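Local atomic coordinates of 455aa long hypothetical phospho-sugar mutase (Sulfolobus tokodaii, PDB entry 2F7L), a protein that interconverts glucosamine 6-phosphate and glucosamine 1-phosphate, and likewise the galactosamine phosphates, using magnesium, in the synthesis of UDP-N-acetylhexosamines. Residues G72-T76 with P77-Y81; N181-G184 with A185-T188; E293-K297 with Y298-V302; V310-A313 with H314-D318; P381-V385 with E386-K390. All coordinates share one frame; numbering follows the deposited sequence.

Contact 1. Residues G72-T76 with P77-Y81; sequences GMAPT and PALQY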
# COMPACT_ATOMS: atom_id res chain seq x y z
N GLY A 72 5.31 -15.35 12.76
CA GLY A 72 5.12 -14.28 13.73
C GLY A 72 4.70 -12.92 13.17
O GLY A 72 4.07 -12.83 12.11
N MET A 73 5.02 -11.85 13.90
CA MET A 73 4.68 -10.49 13.48
C MET A 73 5.66 -9.85 12.50
O MET A 73 6.87 -9.86 12.73
CB MET A 73 4.58 -9.57 14.69
CG MET A 73 3.46 -9.88 15.63
SD MET A 73 3.35 -8.58 16.88
CE MET A 73 4.46 -9.36 18.16
N ALA A 74 5.15 -9.28 11.42
CA ALA A 74 6.04 -8.64 10.46
C ALA A 74 5.31 -7.78 9.47
O ALA A 74 4.10 -7.86 9.35
CB ALA A 74 6.83 -9.71 9.71
N PRO A 75 6.03 -6.88 8.80
CA PRO A 75 5.35 -6.05 7.80
C PRO A 75 4.84 -7.03 6.72
O PRO A 75 5.42 -8.12 6.53
CB PRO A 75 6.48 -5.16 7.29
CG PRO A 75 7.27 -4.93 8.48
CD PRO A 75 7.33 -6.28 9.17
N THR A 76 3.76 -6.67 6.02
CA THR A 76 3.23 -7.54 4.96
C THR A 76 4.26 -7.71 3.84
O THR A 76 4.45 -8.82 3.36
CB THR A 76 1.88 -7.01 4.42
OG1 THR A 76 0.90 -7.09 5.46
CG2 THR A 76 1.40 -7.85 3.26
N PRO A 77 4.93 -6.62 3.42
CA PRO A 77 5.93 -6.73 2.36
C PRO A 77 6.96 -7.80 2.79
O PRO A 77 7.48 -8.56 1.95
CB PRO A 77 6.59 -5.35 2.32
CG PRO A 77 5.63 -4.44 2.96
CD PRO A 77 4.95 -5.27 4.02
N ALA A 78 7.27 -7.83 4.09
CA ALA A 78 8.21 -8.79 4.66
C ALA A 78 7.72 -10.24 4.55
O ALA A 78 8.46 -11.12 4.10
CB ALA A 78 8.47 -8.46 6.12
N LEU A 79 6.47 -10.48 4.97
CA LEU A 79 5.87 -11.81 4.90
C LEU A 79 5.82 -12.21 3.42
O LEU A 79 6.21 -13.30 3.05
CB LEU A 79 4.45 -11.77 5.46
CG LEU A 79 4.06 -12.16 6.89
CD1 LEU A 79 5.26 -12.71 7.61
CD2 LEU A 79 3.46 -10.96 7.62
N GLN A 80 5.33 -11.31 2.59
CA GLN A 80 5.23 -11.59 1.18
C GLN A 80 6.59 -11.90 0.59
O GLN A 80 6.75 -12.86 -0.18
CB GLN A 80 4.63 -10.38 0.45
CG GLN A 80 3.20 -10.12 0.82
CD GLN A 80 2.71 -8.82 0.25
OE1 GLN A 80 3.25 -7.75 0.56
NE2 GLN A 80 1.68 -8.89 -0.60
N TYR A 81 7.58 -11.09 0.96
CA TYR A 81 8.93 -11.29 0.47
C TYR A 81 9.40 -12.70 0.86
O TYR A 81 10.12 -13.38 0.10
CB TYR A 81 9.86 -10.23 1.05
CG TYR A 81 11.23 -10.32 0.44
CD1 TYR A 81 11.44 -9.96 -0.90
CD2 TYR A 81 12.31 -10.85 1.17
CE1 TYR A 81 12.67 -10.14 -1.49
CE2 TYR A 81 13.55 -11.02 0.59
CZ TYR A 81 13.73 -10.66 -0.73
OH TYR A 81 14.98 -10.76 -1.29
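The amide of Gln80 has the methyl of Thr76 over one of its faces, with Thr76 CG2 3.4 Å from Gln80 CD. In Thr76 a chi1 of -65° keeps OG1 beside the backbone N and carries the methyl CG2 to the far side from N, over the amide. The same torsion sends OG1 to a hydrogen bond with Asp243, a probable magnesium ligand. At its other end the Gln80 amide makes a weak bond from NE2 to Glu115.

The backbone starts the helix. Leu79 N donates to Pro75 O at 3.0 Å. Gln80 N donates to Thr76 O at 2.8 Å and is almost straight, 173° at the hydrogen. Apolar groups also meet across the turn. Pro75 CB meets Pro77 CD at 3.6 Å. Ala74 CB packs on Leu79 CD1 at 4.0 Å and also touches the methyl of Ala78.

Pro75 is the N-cap residue of helix 76-86. Two prolines, one at the cap and one in the first turn, suit a helix start, where backbone N-H groups have no helical acceptor. This is a strand-to-helix turn of alpha/beta/alpha domain I, set beside the probable magnesium site.

Contact 2. Residues N181-G184 with A185-T188; sequences NSVG and ALST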
# COMPACT_ATOMS: atom_id res chain seq x y z
N ASN A 181 2.94 2.52 16.11
CA ASN A 181 2.74 1.53 17.16
C ASN A 181 2.61 0.11 16.63
O ASN A 181 2.16 -0.80 17.34
CB ASN A 181 1.51 1.90 17.96
CG ASN A 181 1.73 3.14 18.76
OD1 ASN A 181 0.96 4.10 18.70
ND2 ASN A 181 2.80 3.12 19.53
N SER A 182 3.04 -0.09 15.39
CA SER A 182 2.96 -1.39 14.79
C SER A 182 4.22 -2.03 14.20
O SER A 182 5.33 -1.50 14.20
CB SER A 182 1.86 -1.37 13.75
OG SER A 182 1.69 -2.66 13.19
N VAL A 183 3.98 -3.22 13.67
CA VAL A 183 4.96 -4.09 13.07
C VAL A 183 6.09 -3.43 12.24
O VAL A 183 7.16 -4.00 12.06
CB VAL A 183 4.15 -5.17 12.28
CG1 VAL A 183 4.40 -5.10 10.79
CG2 VAL A 183 4.41 -6.55 12.88
N GLY A 184 5.86 -2.22 11.75
CA GLY A 184 6.89 -1.55 10.97
C GLY A 184 8.11 -1.21 11.82
O GLY A 184 9.20 -0.99 11.31
N ALA A 185 7.93 -1.18 13.14
CA ALA A 185 9.03 -0.88 14.05
C ALA A 185 10.03 -2.04 14.14
O ALA A 185 11.13 -1.88 14.66
CB ALA A 185 8.47 -0.55 15.44
N LEU A 186 9.65 -3.22 13.64
CA LEU A 186 10.52 -4.39 13.72
C LEU A 186 11.48 -4.44 12.55
O LEU A 186 12.36 -5.30 12.51
CB LEU A 186 9.71 -5.69 13.70
CG LEU A 186 8.59 -5.84 14.71
CD1 LEU A 186 7.81 -7.13 14.48
CD2 LEU A 186 9.18 -5.78 16.10
N SER A 187 11.32 -3.53 11.59
CA SER A 187 12.21 -3.59 10.44
C SER A 187 12.74 -2.27 9.86
O SER A 187 13.92 -2.18 9.52
CB SER A 187 11.54 -4.42 9.34
OG SER A 187 10.34 -3.83 8.91
N THR A 188 11.90 -1.25 9.73
CA THR A 188 12.41 -0.00 9.16
C THR A 188 13.61 0.51 9.97
O THR A 188 14.61 0.93 9.40
CB THR A 188 11.27 1.07 9.05
OG1 THR A 188 10.28 0.59 8.15
CG2 THR A 188 11.79 2.42 8.50
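Val183 and Leu186 meet at a slant, one methyl of each in touch. Val183 CG2 lies 3.8 Å from Leu186 CD1. Leu186 turns its CG beside its own backbone N, with chi1 -52°, which lays CG against the carbonyl of Val183. Leu186 CG is 3.5 Å from Val183 O.

The other methyl of Val183 packs on the 72-76 segment, and Leu186 also touches Met73. Through these two side chains the loop of domain II touches domain I.

The backbone underneath is a short 3-10 segment, with bonds from residue i to i-3. Ala185 N donates to Ser182 O at 2.8 Å, nearly straight. Leu186 N donates to Val183 O at 3.1 Å. Gly184 O takes two donors. Ser187 N reaches it weakly at 3.3 Å, and Thr188 N more closely at 3.1 Å. The second bond has i to i-4 spacing. Ser187, between the 3-10 segment and the next helix, is the N-cap of helix 188-194.

The methyl of Ala185 rests near Ser182 O, at 3.5 Å. The hydroxyls of Ser182 and Thr188 face other parts of domain II, Ser182 OG bonding to Gly242 O and Thr188 OG1 to His240 NE2.

Contact 3. Residues E293-K297 with Y298-V302; sequences EYLSK and YNIQV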
# COMPACT_ATOMS: atom_id res chain seq x y z
N GLU A 293 4.36 15.45 -15.58
CA GLU A 293 5.17 16.62 -15.78
C GLU A 293 6.63 16.35 -15.48
O GLU A 293 7.51 16.60 -16.31
CB GLU A 293 4.66 17.74 -14.89
CG GLU A 293 5.12 19.13 -15.29
CD GLU A 293 4.30 20.20 -14.58
OE1 GLU A 293 3.10 19.96 -14.35
OE2 GLU A 293 4.87 21.27 -14.28
N TYR A 294 6.89 15.82 -14.29
CA TYR A 294 8.25 15.54 -13.87
C TYR A 294 8.90 14.36 -14.57
O TYR A 294 10.03 14.44 -15.00
CB TYR A 294 8.29 15.31 -12.36
CG TYR A 294 9.64 15.56 -11.74
CD1 TYR A 294 9.98 16.82 -11.26
CD2 TYR A 294 10.58 14.54 -11.63
CE1 TYR A 294 11.21 17.06 -10.67
CE2 TYR A 294 11.82 14.77 -11.05
CZ TYR A 294 12.13 16.03 -10.57
OH TYR A 294 13.34 16.25 -9.97
N LEU A 295 8.20 13.24 -14.68
CA LEU A 295 8.82 12.09 -15.33
C LEU A 295 8.96 12.28 -16.82
O LEU A 295 9.73 11.55 -17.46
CB LEU A 295 8.03 10.81 -15.04
CG LEU A 295 8.03 10.38 -13.56
CD1 LEU A 295 7.31 9.05 -13.43
CD2 LEU A 295 9.47 10.27 -13.03
N SER A 296 8.23 13.25 -17.36
CA SER A 296 8.28 13.54 -18.80
C SER A 296 9.68 13.93 -19.24
O SER A 296 10.18 13.46 -20.26
CB SER A 296 7.30 14.66 -19.15
OG SER A 296 6.00 14.14 -19.37
N LYS A 297 10.31 14.80 -18.45
CA LYS A 297 11.65 15.24 -18.77
C LYS A 297 12.71 14.18 -18.44
O LYS A 297 13.81 14.51 -18.01
CB LYS A 297 11.96 16.56 -18.05
CG LYS A 297 11.71 16.58 -16.57
CD LYS A 297 12.28 17.87 -15.97
CE LYS A 297 11.84 18.08 -14.52
NZ LYS A 297 12.09 16.89 -13.64
N TYR A 298 12.36 12.91 -18.65
CA TYR A 298 13.28 11.80 -18.40
C TYR A 298 12.85 10.63 -19.29
O TYR A 298 13.46 9.56 -19.26
CB TYR A 298 13.24 11.38 -16.93
CG TYR A 298 13.72 12.46 -15.98
CD1 TYR A 298 15.07 12.71 -15.81
CD2 TYR A 298 12.81 13.25 -15.28
CE1 TYR A 298 15.51 13.74 -14.96
CE2 TYR A 298 13.23 14.27 -14.44
CZ TYR A 298 14.58 14.52 -14.28
OH TYR A 298 15.00 15.55 -13.45
N ASN A 299 11.79 10.86 -20.07
CA ASN A 299 11.28 9.86 -21.01
C ASN A 299 10.55 8.69 -20.38
O ASN A 299 10.28 7.67 -21.04
CB ASN A 299 12.42 9.35 -21.88
CG ASN A 299 13.08 10.46 -22.67
OD1 ASN A 299 14.11 10.26 -23.30
ND2 ASN A 299 12.47 11.64 -22.64
N ILE A 300 10.22 8.86 -19.11
CA ILE A 300 9.51 7.83 -18.36
C ILE A 300 8.02 8.05 -18.57
O ILE A 300 7.48 9.07 -18.13
CB ILE A 300 9.84 7.95 -16.86
CG1 ILE A 300 11.35 8.04 -16.66
CG2 ILE A 300 9.28 6.75 -16.12
CD1 ILE A 300 11.79 8.40 -15.25
N GLN A 301 7.36 7.12 -19.24
CA GLN A 301 5.92 7.26 -19.45
C GLN A 301 5.25 6.83 -18.16
O GLN A 301 5.79 6.02 -17.42
CB GLN A 301 5.41 6.31 -20.52
CG GLN A 301 6.20 6.30 -21.77
CD GLN A 301 5.80 5.16 -22.67
OE1 GLN A 301 6.36 4.98 -23.75
NE2 GLN A 301 4.82 4.36 -22.22
N VAL A 302 4.07 7.38 -17.88
CA VAL A 302 3.36 6.96 -16.69
C VAL A 302 2.13 6.24 -17.24
O VAL A 302 1.38 6.80 -18.04
CB VAL A 302 2.99 8.16 -15.76
CG1 VAL A 302 3.98 9.29 -15.94
CG2 VAL A 302 1.58 8.61 -15.98
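Aromatic contacts join Tyr294 and Tyr298. Their CE2 atoms are 3.7 Å apart and the ring planes stand at 34°. The carbonyl O of Tyr294 lies at the edge of the Tyr298 ring, in its plane, while Lys297 O sits over one face.

Lys297 runs alongside Tyr298. Its chain bends at the end (chi4 52°), which puts NZ 2.9 Å above the plane of the Tyr294 ring, over its centre. From there NZ makes a weak hydrogen bond of 3.2 Å to Tyr298 OH and another weak one to the carbonyl O of Tyr294. Replacing Tyr298 by an alanine would probably leave the Lys297 ammonium without this hydroxyl and take away the ring that lies against Tyr294.

The backbone bonds form a Schellman motif that ends helix 290-296. Ile300 N donates to Leu295 O at 3.2 Å. Asn299 N donates to Ser296 O at 3.1 Å. Asn299 has positive phi (73°) and is the C-prime residue. The chain then turns into strand 301-305 of a beta-alpha-beta unit.

Apolar packing holds the inner side of the turn. Leu295 CD2 meets Ile300 CD1 at 3.7 Å, and Leu295 CD1 approaches Val302 CG1 at 4.2 Å. Leu295, Ile300 and Val302 all rest on Ile281 of strand 280-284.

Contact 4. Residues V310-A313 with H314-D318; sequences VDIA and HKVAD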
# COMPACT_ATOMS: atom_id res chain seq x y z
N VAL A 310 -2.98 -4.15 -5.11
CA VAL A 310 -2.79 -5.51 -5.58
C VAL A 310 -2.73 -5.48 -7.11
O VAL A 310 -1.79 -5.99 -7.73
CB VAL A 310 -3.96 -6.45 -5.14
CG1 VAL A 310 -3.66 -7.88 -5.55
CG2 VAL A 310 -4.19 -6.34 -3.64
N ASP A 311 -3.75 -4.87 -7.72
CA ASP A 311 -3.83 -4.76 -9.17
C ASP A 311 -2.56 -4.14 -9.74
O ASP A 311 -1.99 -4.65 -10.70
CB ASP A 311 -5.03 -3.90 -9.55
CG ASP A 311 -6.35 -4.67 -9.54
OD1 ASP A 311 -7.40 -4.06 -9.20
OD2 ASP A 311 -6.32 -5.88 -9.89
N ILE A 312 -2.12 -3.04 -9.14
CA ILE A 312 -0.91 -2.37 -9.59
C ILE A 312 0.26 -3.34 -9.56
O ILE A 312 0.99 -3.47 -10.54
CB ILE A 312 -0.59 -1.15 -8.68
CG1 ILE A 312 -1.64 -0.06 -8.91
CG2 ILE A 312 0.85 -0.66 -8.91
CD1 ILE A 312 -1.45 1.15 -8.01
N ALA A 313 0.45 -4.01 -8.42
CA ALA A 313 1.55 -4.95 -8.29
C ALA A 313 1.56 -5.86 -9.50
O ALA A 313 2.60 -6.07 -10.11
CB ALA A 313 1.42 -5.76 -6.99
N HIS A 314 0.40 -6.39 -9.86
CA HIS A 314 0.30 -7.26 -11.03
C HIS A 314 0.60 -6.51 -12.36
O HIS A 314 1.37 -6.99 -13.18
CB HIS A 314 -1.08 -7.92 -11.08
CG HIS A 314 -1.24 -9.05 -10.11
ND1 HIS A 314 -0.44 -10.18 -10.14
CD2 HIS A 314 -2.11 -9.24 -9.09
CE1 HIS A 314 -0.82 -11.01 -9.19
NE2 HIS A 314 -1.84 -10.47 -8.54
N LYS A 315 0.01 -5.34 -12.56
CA LYS A 315 0.27 -4.58 -13.77
C LYS A 315 1.76 -4.26 -13.89
O LYS A 315 2.33 -4.36 -14.96
CB LYS A 315 -0.55 -3.29 -13.79
CG LYS A 315 -0.53 -2.55 -15.13
CD LYS A 315 -1.40 -1.32 -15.13
CE LYS A 315 -1.14 -0.44 -16.34
NZ LYS A 315 -1.40 -1.13 -17.63
N VAL A 316 2.40 -3.86 -12.81
CA VAL A 316 3.82 -3.58 -12.91
C VAL A 316 4.52 -4.86 -13.40
O VAL A 316 5.26 -4.82 -14.40
CB VAL A 316 4.45 -3.14 -11.57
CG1 VAL A 316 5.93 -2.87 -11.76
CG2 VAL A 316 3.77 -1.90 -11.08
N ALA A 317 4.27 -5.98 -12.73
CA ALA A 317 4.88 -7.24 -13.16
C ALA A 317 4.49 -7.51 -14.63
O ALA A 317 5.35 -7.53 -15.51
CB ALA A 317 4.42 -8.40 -12.26
N ASP A 318 3.19 -7.70 -14.88
CA ASP A 318 2.66 -7.96 -16.22
C ASP A 318 3.19 -7.09 -17.37
O ASP A 318 3.14 -7.51 -18.54
CB ASP A 318 1.14 -7.84 -16.19
CG ASP A 318 0.46 -9.09 -15.67
OD1 ASP A 318 1.00 -9.72 -14.73
OD2 ASP A 318 -0.61 -9.46 -16.21
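Val316 N donates to Ile312 O over 2.7 Å. The bond is nearly straight, 174° at the hydrogen. Three more i to i-4 bonds follow. Lys315 N donates to Asp311 O at 2.8 Å. His314 N donates to Val310 O at 3.1 Å. Ala317 N donates to Ala313 O, also at 3.1 Å. This is a regular alpha-helical run of helix 309-318.

On one side of the helix Ile312 CG2 touches Val316 CG2 at 3.8 Å. Ile312 CG2 lies across from its backbone N and leans toward the next turn. Val316 CG2 is instead anti to its own carbonyl carbon and leans back, so the two methyls meet across one turn.

Another side carries His314. Its ring runs beside Val310, both side chains pointing the same way, with His314 CD2 4.1 Å from Val310 CG1. His314 CG lies beside the backbone N (chi1 -77°), which carries the imidazole back along the helix. His314 CD2 comes 3.5 Å from Val310 O. The outer nitrogen, NE2, is hydrogen-bonded to Glu115 O.

Salt bridges from Asp311 to Arg118 and from Asp318 to Arg117 tie the helix to domain I. On the sheet of domain III, Ile312, Ala313 and Val316 pack on Met332 of strand 329-332, while Lys315 and Val316 touch Val282 of strand 280-284.

Contact 5. Residues P381-V385 with E386-K390; sequences PGLMV and EEIYK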
# COMPACT_ATOMS: atom_id res chain seq x y z
N PRO A 381 -30.78 9.16 -5.26
CA PRO A 381 -31.43 7.99 -5.88
C PRO A 381 -32.02 8.38 -7.22
O PRO A 381 -32.35 9.55 -7.45
CB PRO A 381 -32.50 7.62 -4.86
CG PRO A 381 -31.85 7.96 -3.56
CD PRO A 381 -31.25 9.33 -3.88
N GLY A 382 -32.16 7.41 -8.12
CA GLY A 382 -32.71 7.73 -9.42
C GLY A 382 -31.77 8.60 -10.22
O GLY A 382 -32.19 9.45 -11.02
N LEU A 383 -30.48 8.39 -9.97
CA LEU A 383 -29.42 9.10 -10.66
C LEU A 383 -28.33 8.05 -10.80
O LEU A 383 -27.88 7.49 -9.79
CB LEU A 383 -28.93 10.28 -9.83
CG LEU A 383 -27.89 11.23 -10.44
CD1 LEU A 383 -28.23 11.56 -11.89
CD2 LEU A 383 -27.82 12.50 -9.60
N MET A 384 -27.93 7.74 -12.03
CA MET A 384 -26.90 6.73 -12.22
C MET A 384 -25.54 7.38 -12.43
O MET A 384 -25.38 8.33 -13.21
CB MET A 384 -27.23 5.82 -13.40
CG MET A 384 -27.03 4.31 -13.09
SD MET A 384 -25.37 3.85 -12.40
CE MET A 384 -25.73 3.77 -10.58
N VAL A 385 -24.55 6.85 -11.71
CA VAL A 385 -23.20 7.34 -11.79
C VAL A 385 -22.74 7.41 -13.25
O VAL A 385 -21.98 8.31 -13.63
CB VAL A 385 -22.27 6.43 -10.98
CG1 VAL A 385 -22.48 5.00 -11.40
CG2 VAL A 385 -20.83 6.83 -11.19
N GLU A 386 -23.21 6.47 -14.06
CA GLU A 386 -22.85 6.44 -15.48
C GLU A 386 -23.31 7.71 -16.19
O GLU A 386 -22.74 8.11 -17.20
CB GLU A 386 -23.45 5.23 -16.16
CG GLU A 386 -23.18 5.23 -17.65
CD GLU A 386 -24.44 4.97 -18.46
OE1 GLU A 386 -24.61 5.60 -19.54
OE2 GLU A 386 -25.26 4.12 -18.02
N GLU A 387 -24.36 8.33 -15.66
CA GLU A 387 -24.88 9.56 -16.25
C GLU A 387 -24.01 10.76 -15.90
O GLU A 387 -23.78 11.65 -16.73
CB GLU A 387 -26.33 9.79 -15.81
CG GLU A 387 -27.31 8.79 -16.43
CD GLU A 387 -27.09 8.62 -17.95
OE1 GLU A 387 -27.15 9.64 -18.67
OE2 GLU A 387 -26.85 7.47 -18.41
N ILE A 388 -23.52 10.79 -14.67
CA ILE A 388 -22.66 11.87 -14.21
C ILE A 388 -21.43 11.81 -15.12
O ILE A 388 -21.03 12.79 -15.75
CB ILE A 388 -22.22 11.65 -12.74
CG1 ILE A 388 -23.41 11.19 -11.88
CG2 ILE A 388 -21.63 12.92 -12.17
CD1 ILE A 388 -24.46 12.23 -11.63
N TYR A 389 -20.84 10.62 -15.17
CA TYR A 389 -19.66 10.37 -15.99
C TYR A 389 -19.89 10.93 -17.39
O TYR A 389 -19.15 11.79 -17.85
CB TYR A 389 -19.38 8.87 -16.04
CG TYR A 389 -18.82 8.29 -14.75
CD1 TYR A 389 -18.73 6.92 -14.57
CD2 TYR A 389 -18.39 9.12 -13.72
CE1 TYR A 389 -18.23 6.38 -13.39
CE2 TYR A 389 -17.89 8.58 -12.53
CZ TYR A 389 -17.82 7.22 -12.38
OH TYR A 389 -17.36 6.68 -11.20
N LYS A 390 -20.92 10.43 -18.07
CA LYS A 390 -21.27 10.89 -19.41
C LYS A 390 -21.26 12.41 -19.53
O LYS A 390 -20.78 12.95 -20.52
CB LYS A 390 -22.66 10.39 -19.79
CG LYS A 390 -22.69 9.07 -20.54
CD LYS A 390 -22.54 9.29 -22.05
CE LYS A 390 -22.83 8.00 -22.86
NZ LYS A 390 -22.75 8.21 -24.35
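Val385 and Tyr389 meet through their first torsions. In Val385 the CG1 methyl sits between N and carbonyl carbon (chi1 51°), which leaves CG2 anti to the backbone N and pointed at Tyr389. The Tyr389 ring starts beside its own backbone N (chi1 -72°) and swings back over the previous turn. Val385 CG2 then lies over one ring face, 3.6 Å from the centroid of Tyr389, in a CH-pi contact. It is displaced toward the phenol end, 25° off the ring normal.

Leu383 and Ile388 form the second pair. They cross at about a right angle, and the branch of Leu383 closes on one methyl, with Leu383 CG 3.8 Å from Ile388 CD1.

The backbone bonds open the helix. Glu387 N donates to Met384 O at 2.7 Å. Ile388 N shares the same oxygen by a weak bond. Tyr389 N donates to Val385 O at 3.0 Å and is nearly straight.

The hydroxyl of Tyr389 bonds to the backbone N of Lys422, at the end of strand 416-422. An alanine in place of Tyr389 is likely to strip Val385 CG2 of the ring beneath it and leave the Lys422 N-H without this acceptor.

Met384 is the N-cap of helix 385-396. This is a loop-to-helix start in the C-terminal domain, where Tyr389 links helix 385-396 to strand 416-422 of the antiparallel sheet.

Overall arrangement
The five contacts follow one another along the chain and sample all four domains: contact 1 the first, contact 2 the second, contacts 3 and 4 the third, contact 5 the C-terminal one. Contacts 1 and 2 touch, with centres about 10 Å apart, and lie beside the probable magnesium site where the first two domains meet. Contact 4 comes within about 7 Å of contact 1 at the nearest atoms. Strand 301-305 leads from contact 3 to helix 309-318; the centres of contacts 3 and 4 are about 20 Å apart. Contact 5 is remote, its centre about 41 Å from that of contact 1. Contacts 1, 2 and 4 thus lie round the probable active site, contacts 3 and 5 away from it.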